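Local coordinates for Mlr3007 protein (PDB 3QQM), which probably transfers the amino group between leucine, isoleucine or valine and 2-oxoglutarate, using pyridoxal 5'-phosphate as cofactor, at residues A104-D109 with V140-E145; R146-E151 with E192-Y197. One frame throughout, in Å; residues are numbered along the deposited sequence.

Contact 1 of 2, residues A104-D109 with V140-E145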
# COMPACT_ATOMS: atom_id res chain seq x y z
N ALA A 104 -7.14 -13.63 6.06
CA ALA A 104 -8.55 -13.32 6.02
C ALA A 104 -9.26 -14.35 5.18
O ALA A 104 -8.65 -14.94 4.29
CB ALA A 104 -8.79 -11.93 5.39
N ARG A 105 -10.53 -14.57 5.47
CA ARG A 105 -11.36 -15.48 4.67
C ARG A 105 -11.82 -14.67 3.47
O ARG A 105 -12.15 -15.22 2.44
CB ARG A 105 -12.58 -16.04 5.43
CG ARG A 105 -13.68 -15.04 5.71
CD ARG A 105 -14.96 -15.71 6.22
NE ARG A 105 -14.81 -16.37 7.51
CZ ARG A 105 -14.98 -15.77 8.68
NH1 ARG A 105 -15.27 -14.47 8.73
NH2 ARG A 105 -14.83 -16.46 9.81
N THR A 106 -11.80 -13.35 3.62
CA THR A 106 -12.16 -12.42 2.55
C THR A 106 -11.20 -12.64 1.40
O THR A 106 -10.01 -12.50 1.57
CB THR A 106 -11.95 -10.95 3.00
OG1 THR A 106 -12.75 -10.68 4.14
CG2 THR A 106 -12.29 -9.97 1.87
N ARG A 107 -11.73 -12.99 0.23
CA ARG A 107 -10.89 -13.22 -0.96
C ARG A 107 -11.00 -12.12 -2.02
O ARG A 107 -12.02 -11.50 -2.18
CB ARG A 107 -11.24 -14.57 -1.57
CG ARG A 107 -10.94 -15.73 -0.64
CD ARG A 107 -9.47 -15.72 -0.22
NE ARG A 107 -9.17 -16.69 0.84
CZ ARG A 107 -8.78 -17.93 0.60
NH1 ARG A 107 -8.64 -18.35 -0.65
NH2 ARG A 107 -8.53 -18.75 1.62
N LEU A 108 -9.90 -11.91 -2.73
CA LEU A 108 -9.81 -10.96 -3.80
C LEU A 108 -10.06 -11.72 -5.11
O LEU A 108 -9.82 -12.94 -5.21
CB LEU A 108 -8.43 -10.29 -3.87
CG LEU A 108 -8.02 -9.38 -2.69
CD1 LEU A 108 -6.59 -8.93 -2.82
CD2 LEU A 108 -8.93 -8.23 -2.61
N ASP A 109 -10.56 -10.99 -6.10
CA ASP A 109 -10.83 -11.51 -7.41
C ASP A 109 -9.71 -11.04 -8.35
O ASP A 109 -9.60 -9.84 -8.65
CB ASP A 109 -12.20 -11.03 -7.88
CG ASP A 109 -12.53 -11.47 -9.31
OD1 ASP A 109 -11.63 -12.04 -9.97
OD2 ASP A 109 -13.66 -11.19 -9.78
N VAL A 140 -3.51 -8.02 8.08
CA VAL A 140 -4.30 -9.11 7.58
C VAL A 140 -3.99 -9.32 6.12
O VAL A 140 -4.05 -8.37 5.33
CB VAL A 140 -5.81 -8.77 7.76
CG1 VAL A 140 -6.71 -9.88 7.21
CG2 VAL A 140 -6.10 -8.53 9.20
N LEU A 141 -3.68 -10.56 5.75
CA LEU A 141 -3.40 -10.87 4.37
C LEU A 141 -4.65 -11.41 3.69
O LEU A 141 -5.52 -12.02 4.33
CB LEU A 141 -2.29 -11.91 4.25
CG LEU A 141 -0.94 -11.64 4.94
CD1 LEU A 141 0.08 -12.74 4.57
CD2 LEU A 141 -0.41 -10.24 4.57
N LEU A 142 -4.73 -11.17 2.38
CA LEU A 142 -5.82 -11.66 1.54
C LEU A 142 -5.24 -12.49 0.39
O LEU A 142 -4.20 -12.14 -0.18
CB LEU A 142 -6.62 -10.49 0.92
CG LEU A 142 -7.36 -9.53 1.86
CD1 LEU A 142 -6.36 -8.58 2.49
CD2 LEU A 142 -8.42 -8.75 1.11
N ALA A 143 -5.93 -13.57 0.05
CA ALA A 143 -5.56 -14.44 -1.06
C ALA A 143 -6.64 -14.30 -2.14
O ALA A 143 -7.66 -13.74 -1.89
CB ALA A 143 -5.44 -15.91 -0.61
N ASN A 144 -6.38 -14.82 -3.34
CA ASN A 144 -7.33 -14.74 -4.44
C ASN A 144 -8.09 -16.06 -4.65
O ASN A 144 -7.96 -16.96 -3.83
CB ASN A 144 -6.62 -14.31 -5.72
CG ASN A 144 -5.60 -15.35 -6.22
OD1 ASN A 144 -5.60 -16.52 -5.79
ND2 ASN A 144 -4.73 -14.92 -7.15
N GLU A 145 -8.84 -16.17 -5.75
CA GLU A 145 -9.66 -17.39 -6.03
C GLU A 145 -8.88 -18.67 -6.22
O GLU A 145 -9.45 -19.74 -6.26
CB GLU A 145 -10.66 -17.19 -7.20
CG GLU A 145 -10.10 -17.03 -8.62
CD GLU A 145 -9.44 -15.65 -8.94
OE1 GLU A 145 -9.13 -14.85 -8.02
OE2 GLU A 145 -9.24 -15.38 -10.13
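Leu108 lays its isobutyl group across that of Leu142 at about a right angle, CD2 meeting CD2 at 3.8 Å, while its CG and CD1 border Leu142 CB. With chi1 at -66°, CG of Leu108 stands anti to its own carbonyl carbon, which puts it 3.9 Å from Leu142 CD2. Thr106 extends the same patch: its CG2 runs beside Leu142, both side chains pointing the same way, and its hydroxyl is held by Glu131 and His127. Farther back, Ala104 CB presses on Val140 CG1 at 3.4 Å, tighter than an ordinary van der Waals contact.

Two backbone hydrogen bonds frame this apolar strip. Ala104 N gives one to Leu141 O (2.9 Å); Leu108 N gives the other to Ala143 O (3.0 Å). The same Ala143 oxygen also receives a CA-H...O contact from Arg107. Between the two bonds the chain of 104-109 bows away from strand 139-143, so the pairing that strand 99-103 makes with it carries on only in part.

On the other flank from the leucines, in one of its two modelled conformers, Arg107, bent at chi2, sets one face of its guanidinium over Ala143 CB, toward the rim, with NH1 3.5 Å from Asn144 O. At the far end Asp109 and Glu145 bring their carboxylates near each other, OD1 to OE2 4.1 Å, the planes 85° apart. Gln111 N binds Asp109 OD1 and Ser110 OG binds Glu145 OE2, which would probably ease the repulsion. The chemistry is thus divided: buried aliphatic groups and backbone bonds join the loop to the sheet, whereas the two carboxylates stay at its exposed margin.

Contact 2 of 2, residues R146-E151 with E192-Y197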
# COMPACT_ATOMS: atom_id res chain seq x y z
N ARG A 146 -7.56 -18.55 -6.37
CA ARG A 146 -6.66 -19.71 -6.53
C ARG A 146 -5.79 -19.93 -5.29
O ARG A 146 -4.83 -20.69 -5.31
CB ARG A 146 -5.84 -19.55 -7.81
CG ARG A 146 -6.74 -19.68 -9.06
CD ARG A 146 -6.01 -19.55 -10.37
NE ARG A 146 -5.42 -18.23 -10.49
CZ ARG A 146 -6.06 -17.14 -10.92
NH1 ARG A 146 -7.35 -17.19 -11.25
NH2 ARG A 146 -5.42 -15.98 -10.99
N GLY A 147 -6.19 -19.29 -4.18
CA GLY A 147 -5.49 -19.42 -2.89
C GLY A 147 -4.08 -18.88 -2.85
O GLY A 147 -3.28 -19.30 -2.01
N GLU A 148 -3.78 -17.96 -3.75
CA GLU A 148 -2.48 -17.35 -3.85
C GLU A 148 -2.52 -16.07 -3.04
O GLU A 148 -3.44 -15.27 -3.18
CB GLU A 148 -2.15 -17.07 -5.33
CG GLU A 148 -2.12 -18.38 -6.16
CD GLU A 148 -2.24 -18.19 -7.67
OE1 GLU A 148 -2.56 -17.07 -8.15
OE2 GLU A 148 -2.03 -19.21 -8.36
N ILE A 149 -1.55 -15.89 -2.17
CA ILE A 149 -1.46 -14.71 -1.37
C ILE A 149 -1.21 -13.56 -2.30
O ILE A 149 -0.38 -13.66 -3.23
CB ILE A 149 -0.29 -14.76 -0.37
CG1 ILE A 149 -0.59 -15.78 0.72
CG2 ILE A 149 -0.04 -13.38 0.26
CD1 ILE A 149 -1.79 -15.38 1.63
N CYS A 150 -1.92 -12.46 -2.06
CA CYS A 150 -1.76 -11.28 -2.87
C CYS A 150 -1.05 -10.12 -2.14
O CYS A 150 0.02 -9.62 -2.57
CB CYS A 150 -3.13 -10.79 -3.34
SG CYS A 150 -4.10 -11.93 -4.40
N GLU A 151 -1.62 -9.72 -1.01
CA GLU A 151 -1.13 -8.55 -0.27
C GLU A 151 -1.84 -8.40 1.06
O GLU A 151 -2.70 -9.20 1.43
CB GLU A 151 -1.45 -7.30 -1.11
CG GLU A 151 -2.98 -7.13 -1.37
CD GLU A 151 -3.37 -5.98 -2.34
OE1 GLU A 151 -2.54 -5.07 -2.62
OE2 GLU A 151 -4.55 -5.98 -2.82
N GLU A 192 9.15 -11.17 -8.47
CA GLU A 192 7.79 -11.63 -8.53
C GLU A 192 7.71 -13.14 -8.33
O GLU A 192 8.62 -13.89 -8.71
CB GLU A 192 7.09 -11.17 -9.82
CG GLU A 192 6.71 -9.67 -9.78
CD GLU A 192 5.82 -9.26 -10.93
OE1 GLU A 192 6.15 -9.64 -12.06
OE2 GLU A 192 4.79 -8.56 -10.70
N ALA A 193 6.65 -13.56 -7.68
CA ALA A 193 6.46 -14.98 -7.40
C ALA A 193 5.01 -15.25 -7.02
O ALA A 193 4.23 -14.35 -6.89
CB ALA A 193 7.43 -15.44 -6.28
N ILE A 194 4.69 -16.53 -6.88
CA ILE A 194 3.35 -16.97 -6.53
C ILE A 194 3.46 -17.94 -5.36
O ILE A 194 4.28 -18.85 -5.36
CB ILE A 194 2.70 -17.69 -7.70
CG1 ILE A 194 2.71 -16.81 -8.95
CG2 ILE A 194 1.27 -18.08 -7.36
CD1 ILE A 194 2.24 -17.56 -10.23
N TYR A 195 2.65 -17.72 -4.34
CA TYR A 195 2.66 -18.60 -3.18
C TYR A 195 1.38 -18.46 -2.35
O TYR A 195 0.69 -17.45 -2.41
CB TYR A 195 3.93 -18.38 -2.33
CG TYR A 195 4.26 -16.93 -1.97
CD1 TYR A 195 3.54 -16.25 -1.00
CD2 TYR A 195 5.34 -16.30 -2.53
CE1 TYR A 195 3.88 -14.93 -0.66
CE2 TYR A 195 5.71 -15.01 -2.15
CZ TYR A 195 4.97 -14.33 -1.24
OH TYR A 195 5.34 -13.04 -0.92
N SER A 196 1.09 -19.50 -1.59
CA SER A 196 -0.07 -19.57 -0.72
C SER A 196 0.29 -19.24 0.70
O SER A 196 1.46 -19.08 1.02
CB SER A 196 -0.62 -20.99 -0.72
OG SER A 196 0.31 -21.83 -0.11
N TYR A 197 -0.71 -19.21 1.58
CA TYR A 197 -0.46 -18.93 2.98
C TYR A 197 0.40 -20.01 3.55
O TYR A 197 1.36 -19.74 4.27
CB TYR A 197 -1.77 -18.88 3.78
CG TYR A 197 -1.58 -18.24 5.13
CD1 TYR A 197 -1.30 -16.89 5.21
CD2 TYR A 197 -1.75 -18.96 6.32
CE1 TYR A 197 -1.14 -16.24 6.42
CE2 TYR A 197 -1.60 -18.31 7.58
CZ TYR A 197 -1.29 -16.95 7.60
OH TYR A 197 -1.11 -16.21 8.76
O HOH W 1 -3.56 -19.45 0.73
O HOH W 2 1.14 -15.25 -4.83
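The turn leading into strand 149-152 meets the irregular chain after strand 190-193 most closely at Glu148 and Ser196, whose CA atoms are 4.5 Å apart. Ile149 N donates to Tyr195 O (2.7 Å), the one direct hydrogen bond between 146-151 and 192-197. Two waters complete the joint: one donates to Gly147 O and accepts from Tyr197 N, the other donates to Ile149 O and accepts from Tyr195 N. Gly147 O also faces Ser196 CB at 3.4 Å.

Ile149 CG1, anti to its carbonyl carbon (chi1 -70°), lies over the backbone at Tyr197 N, and CD1 reaches the edge of the Tyr197 ring, 3.9 Å from its CD1. Glu148 stretches its chain past Ile194, whose CG2 touches CG and, at 3.5 Å, CD. Glu148 OE1 lies 3.9 Å from Arg146 NE, a long salt bridge. An alanine in place of Glu148 would probably open a gap where CG and CD now touch Ile194 CG2 and leave Arg146 NE without this acidic mate.

Ser196 is the N-cap of helix 197-200, whose Leu200 packs on both Ile149 and Tyr195; the Tyr195 ring lies against strand 156-160 and its hydroxyl bonds to Ala167 of strand 166-169.

How the contacts relate
From the N terminus, the chain leaves strand 99-103 through 104-109 and crosses over by way of helix 123-130 to strand 139-143, parallel to 99-103, a beta-alpha-beta crossover in which contact 1 closes a loop of 30 intervening residues. It turns into 146-151, and contact 2 closes a second loop of 40 residues when 192-197 arrives past helix 179-186 and strand 190-193. The two loops follow in series, neither nested nor crossed. Their junction is the antiparallel pairing of strands 139-143 and 149-152, where Leu142 O lies 3.0 Å from Cys150 N. Contact 1 ties the loop after strand 99-103 to the mixed sheet, and contact 2 ties that sheet's outer strand to the start of helix 197-200.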